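Local coordinates for glycosylation Associate Protein 3 (Streptococcus agalactiae serotype V, PDB 6OYC) that probably works with its partners Gap1 and Gap2 in the accessory Sec system, which links glycosylation to secretion, and may bind sugar, at residues Leu276-Val279 / Trp280-Glu284; Asn195-Leu198 / Asn199-Ser202. All blocks are in the same frame, centred on the assembly; numbering follows the deposited sequence.

Interaction 1 of 2, residues Leu276-Val279 / Trp280-Glu284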
loop_
_atom_site.group_PDB
_atom_site.type_symbol
_atom_site.label_atom_id
_atom_site.label_comp_id
_atom_site.label_asym_id
_atom_site.label_seq_id
_atom_site.Cartn_x
_atom_site.Cartn_y
_atom_site.Cartn_z
ATOM N N LEU C 276 14.668 6.241 -12.464
ATOM C CA LEU C 276 13.991 6.666 -11.244
ATOM C C LEU C 276 14.984 7.051 -10.152
ATOM O O LEU C 276 14.691 7.936 -9.344
ATOM C CB LEU C 276 13.038 5.572 -10.763
ATOM C CG LEU C 276 11.822 5.330 -11.666
ATOM C CD1 LEU C 276 11.063 4.062 -11.259
ATOM C CD2 LEU C 276 10.901 6.538 -11.645
ATOM N N ARG C 277 16.165 6.418 -10.120
ATOM C CA ARG C 277 17.191 6.810 -9.159
ATOM C C ARG C 277 17.650 8.238 -9.407
ATOM O O ARG C 277 17.968 8.965 -8.454
ATOM C CB ARG C 277 18.375 5.833 -9.202
ATOM C CG ARG C 277 19.497 6.130 -8.174
ATOM C CD ARG C 277 19.190 5.562 -6.780
ATOM N NE ARG C 277 19.795 6.349 -5.698
ATOM C CZ ARG C 277 19.860 5.956 -4.423
ATOM N NH1 ARG C 277 19.359 4.783 -4.063
ATOM N NH2 ARG C 277 20.425 6.734 -3.500
ATOM N N GLU C 278 17.661 8.667 -10.672
ATOM C CA GLU C 278 18.007 10.049 -10.989
ATOM C C GLU C 278 16.951 11.007 -10.446
ATOM O O GLU C 278 17.277 11.987 -9.767
ATOM C CB GLU C 278 18.172 10.209 -12.505
ATOM C CG GLU C 278 18.821 11.526 -12.939
ATOM C CD GLU C 278 17.814 12.660 -13.135
ATOM O OE1 GLU C 278 18.244 13.829 -13.220
ATOM O OE2 GLU C 278 16.595 12.384 -13.210
ATOM N N VAL C 279 15.683 10.747 -10.762
ATOM C CA VAL C 279 14.541 11.405 -10.141
ATOM C C VAL C 279 14.755 11.497 -8.630
ATOM O O VAL C 279 14.598 12.569 -8.031
ATOM C CB VAL C 279 13.243 10.642 -10.486
ATOM C CG1 VAL C 279 12.057 11.139 -9.660
ATOM C CG2 VAL C 279 12.951 10.720 -11.997
ATOM N N TRP C 280 15.154 10.380 -8.017
ATOM C CA TRP C 280 15.294 10.316 -6.563
ATOM C C TRP C 280 16.426 11.211 -6.057
ATOM O O TRP C 280 16.243 11.974 -5.104
ATOM C CB TRP C 280 15.517 8.860 -6.140
ATOM C CG TRP C 280 15.799 8.671 -4.683
ATOM C CD1 TRP C 280 16.992 8.331 -4.121
ATOM C CD2 TRP C 280 14.865 8.802 -3.597
ATOM N NE1 TRP C 280 16.863 8.246 -2.756
ATOM C CE2 TRP C 280 15.569 8.533 -2.409
ATOM C CE3 TRP C 280 13.507 9.132 -3.517
ATOM C CZ2 TRP C 280 14.960 8.575 -1.148
ATOM C CZ3 TRP C 280 12.903 9.175 -2.262
ATOM C CH2 TRP C 280 13.630 8.894 -1.098
ATOM N N ASP C 281 17.606 11.133 -6.678
ATOM C CA ASP C 281 18.762 11.891 -6.197
ATOM C C ASP C 281 18.655 13.392 -6.429
ATOM O O ASP C 281 19.480 14.132 -5.882
ATOM C CB ASP C 281 20.053 11.409 -6.860
ATOM C CG ASP C 281 20.368 9.974 -6.545
ATOM O OD1 ASP C 281 20.078 9.518 -5.419
ATOM O OD2 ASP C 281 20.907 9.295 -7.432
ATOM N N THR C 282 17.702 13.865 -7.235
ATOM C CA THR C 282 17.523 15.301 -7.460
ATOM C C THR C 282 16.288 15.854 -6.752
ATOM O O THR C 282 15.896 17.006 -6.997
ATOM C CB THR C 282 17.455 15.612 -8.966
ATOM O OG1 THR C 282 16.416 14.843 -9.587
ATOM C CG2 THR C 282 18.778 15.275 -9.649
ATOM N N ARG C 283 15.677 15.063 -5.863
ATOM C CA ARG C 283 14.430 15.479 -5.226
ATOM C C ARG C 283 14.596 16.756 -4.413
ATOM O O ARG C 283 13.611 17.458 -4.172
ATOM C CB ARG C 283 13.895 14.371 -4.327
ATOM C CG ARG C 283 14.662 14.193 -3.012
ATOM C CD ARG C 283 14.392 12.811 -2.432
ATOM N NE ARG C 283 15.111 12.529 -1.184
ATOM C CZ ARG C 283 16.246 11.844 -1.133
ATOM N NH1 ARG C 283 16.797 11.391 -2.253
ATOM N NH2 ARG C 283 16.831 11.607 0.031
ATOM N N GLU C 284 15.804 17.064 -3.953
ATOM C CA GLU C 284 16.007 18.278 -3.176
ATOM C C GLU C 284 16.538 19.420 -4.029
ATOM O O GLU C 284 16.643 20.544 -3.531
ATOM C CB GLU C 284 16.955 18.024 -1.988
ATOM C CG GLU C 284 16.362 17.195 -0.811
ATOM C CD GLU C 284 15.073 17.777 -0.217
ATOM O OE1 GLU C 284 14.050 17.049 -0.164
ATOM O OE2 GLU C 284 15.072 18.958 0.206
#
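Arg277 lies across Trp280 and Asp281 at the C-terminal end of helix 270-281. From CB the side chain sets out with CG anti to the backbone N (chi1 -178°), which brings CG beside Asp281 OD2 at 3.5 Å; the chain bends at the next bond, and its tip runs forward over the next turn. CD follows along the same carboxylate. NE then makes the salt bridge, donating to Asp281 OD1 over 3.2 Å; it meets that oxygen on its syn side, a little out of the carboxylate plane. NH2 adds a weak bond to the same OD1. CZ sits 3.7 Å from Trp280 CD1, which covers one face of the guanidinium, although indole and guanidinium are far from parallel, their planes 77° apart.

Arg283 reaches the indole as well, bringing NH1 over one ring face while Trp280 CZ2 lies under the centre of its guanidinium. The same NH1 donates to Trp280 O at 3.0 Å, which pins the guanidinium over the indole face. Arg283 N reaches that carbonyl from the opposite face of its plane, so two donors hold it. Inward, Trp280 meets Phe255 edge-to-face and also packs on Phe258, while Val279 lies against Leu238 of helix 231-243.

Thr282 is where the helical backbone gives out. Its OG1 donates to Glu278 O at 3.0 Å, taking up a carbonyl that the weak bond from Thr282 N serves poorly. The carboxylate of Glu278 goes to Lys242, and its OE1 lies 3.9 Å from Thr282 CG2.

The whole is the C-terminal end of an amphipathic helix, with an i to i+4 salt bridge on its solvent side, in the domain built on the parallel sheet.

Interaction 2 of 2, residues Asn195-Leu198 / Asn199-Ser202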
loop_
_atom_site.group_PDB
_atom_site.type_symbol
_atom_site.label_atom_id
_atom_site.label_comp_id
_atom_site.label_asym_id
_atom_site.label_seq_id
_atom_site.Cartn_x
_atom_site.Cartn_y
_atom_site.Cartn_z
ATOM N N ASN C 195 -4.594 5.087 -8.071
ATOM C CA ASN C 195 -4.475 3.853 -8.836
ATOM C C ASN C 195 -5.799 3.097 -8.782
ATOM O O ASN C 195 -6.337 2.875 -7.691
ATOM C CB ASN C 195 -3.343 2.992 -8.277
ATOM C CG ASN C 195 -2.943 1.877 -9.213
ATOM O OD1 ASN C 195 -3.787 1.258 -9.862
ATOM N ND2 ASN C 195 -1.644 1.612 -9.289
ATOM N N PRO C 196 -6.361 2.697 -9.922
ATOM C CA PRO C 196 -7.658 2.013 -9.906
ATOM C C PRO C 196 -7.581 0.498 -9.782
ATOM O O PRO C 196 -8.624 -0.126 -9.538
ATOM C CB PRO C 196 -8.258 2.417 -11.261
ATOM C CG PRO C 196 -7.069 2.525 -12.151
ATOM C CD PRO C 196 -5.920 3.014 -11.292
ATOM N N SER C 197 -6.395 -0.100 -9.916
ATOM C CA SER C 197 -6.266 -1.546 -9.862
ATOM C C SER C 197 -6.519 -2.067 -8.445
ATOM O O SER C 197 -6.589 -1.315 -7.465
ATOM C CB SER C 197 -4.888 -1.987 -10.363
ATOM O OG SER C 197 -3.886 -1.828 -9.382
ATOM N N LEU C 198 -6.676 -3.382 -8.347
ATOM C CA LEU C 198 -6.919 -4.003 -7.052
ATOM C C LEU C 198 -5.641 -4.342 -6.306
ATOM O O LEU C 198 -5.635 -4.368 -5.069
ATOM C CB LEU C 198 -7.743 -5.273 -7.239
ATOM C CG LEU C 198 -8.816 -5.082 -8.305
ATOM C CD1 LEU C 198 -9.476 -6.409 -8.639
ATOM C CD2 LEU C 198 -9.844 -4.041 -7.835
ATOM N N ASN C 199 -4.555 -4.575 -7.022
ATOM C CA ASN C 199 -3.311 -5.043 -6.433
ATOM C C ASN C 199 -2.366 -3.923 -6.006
ATOM O O ASN C 199 -1.697 -4.050 -4.976
ATOM C CB ASN C 199 -2.579 -5.916 -7.452
ATOM C CG ASN C 199 -3.511 -6.886 -8.211
ATOM O OD1 ASN C 199 -3.269 -7.203 -9.385
ATOM N ND2 ASN C 199 -4.557 -7.377 -7.531
ATOM N N SER C 200 -2.304 -2.842 -6.784
ATOM C CA SER C 200 -1.127 -1.984 -6.856
ATOM C C SER C 200 -1.264 -0.684 -6.057
ATOM O O SER C 200 -2.325 -0.051 -6.046
ATOM C CB SER C 200 -0.813 -1.655 -8.321
ATOM O OG SER C 200 0.295 -0.770 -8.421
ATOM N N ASP C 201 -0.165 -0.279 -5.417
ATOM C CA ASP C 201 -0.067 0.989 -4.703
ATOM C C ASP C 201 0.640 2.070 -5.508
ATOM O O ASP C 201 0.809 3.186 -5.004
ATOM C CB ASP C 201 0.682 0.808 -3.376
ATOM C CG ASP C 201 -0.087 -0.026 -2.386
ATOM O OD1 ASP C 201 0.492 -1.031 -1.897
ATOM O OD2 ASP C 201 -1.262 0.321 -2.092
ATOM N N SER C 202 1.092 1.763 -6.722
ATOM C CA SER C 202 1.886 2.724 -7.468
ATOM C C SER C 202 1.011 3.847 -7.994
ATOM O O SER C 202 -0.140 3.630 -8.388
ATOM C CB SER C 202 2.606 2.058 -8.635
ATOM O OG SER C 202 3.184 3.043 -9.477
#
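Asn195 and Ser200 face each other across a compact loop that opens with an Asx turn and closes with an ST turn, between strand 191-193 and helix 206-218. Asn195 points into the loop with a trans chi1 (-166°), and its amide works at both ends. OD1 accepts from Ser197 N at 2.9 Å, making the Asx turn, while ND2 serves the returning limb of the loop. Ser197 OG in turn receives Ser200 N at 3.2 Å, tying the bend from inside; that hydroxyl lies near Asn195 OD1 too. Ser200 OG accepts from Ser202 N over 3.2 Å in the ST turn.

Asn199 and Leu198 form the tip of the loop. Asn199 leans on Asn75 and Glu77 of strand 69-78, and Leu198 O is bonded by Tyr135 and Lys171, so the tip bridges the antiparallel β region and the parallel-sheet domain. Further along, Asp201, buried and pointing away from 195-198, makes a salt bridge with Lys28.

The loop is drawn shut by Asn195 ND2, which donates to Ser202 O at 2.7 Å, lying in the carbonyl plane on a lone pair of that oxygen.

Overall arrangement
Both are local contacts within one chain, their centres about 23 Å apart and their nearest atoms about 8 Å apart. Interaction 2 comes first in the sequence and sits near the centre of the chain, where a loop meets strands 69-78 and 130-140; interaction 1 lies about 21 Å from that centre, at the end of helix 270-281. They lie on different elements, though Leu276 and Ser202 both touch Leu265. Each is partly buried. The chemistry follows the place: residues 276-284 set charged side chains outside and an indole against aromatic and aliphatic neighbours inside, whereas residues 195-202 rely on neutral amide and hydroxyl groups that satisfy backbone atoms where no regular secondary structure does so.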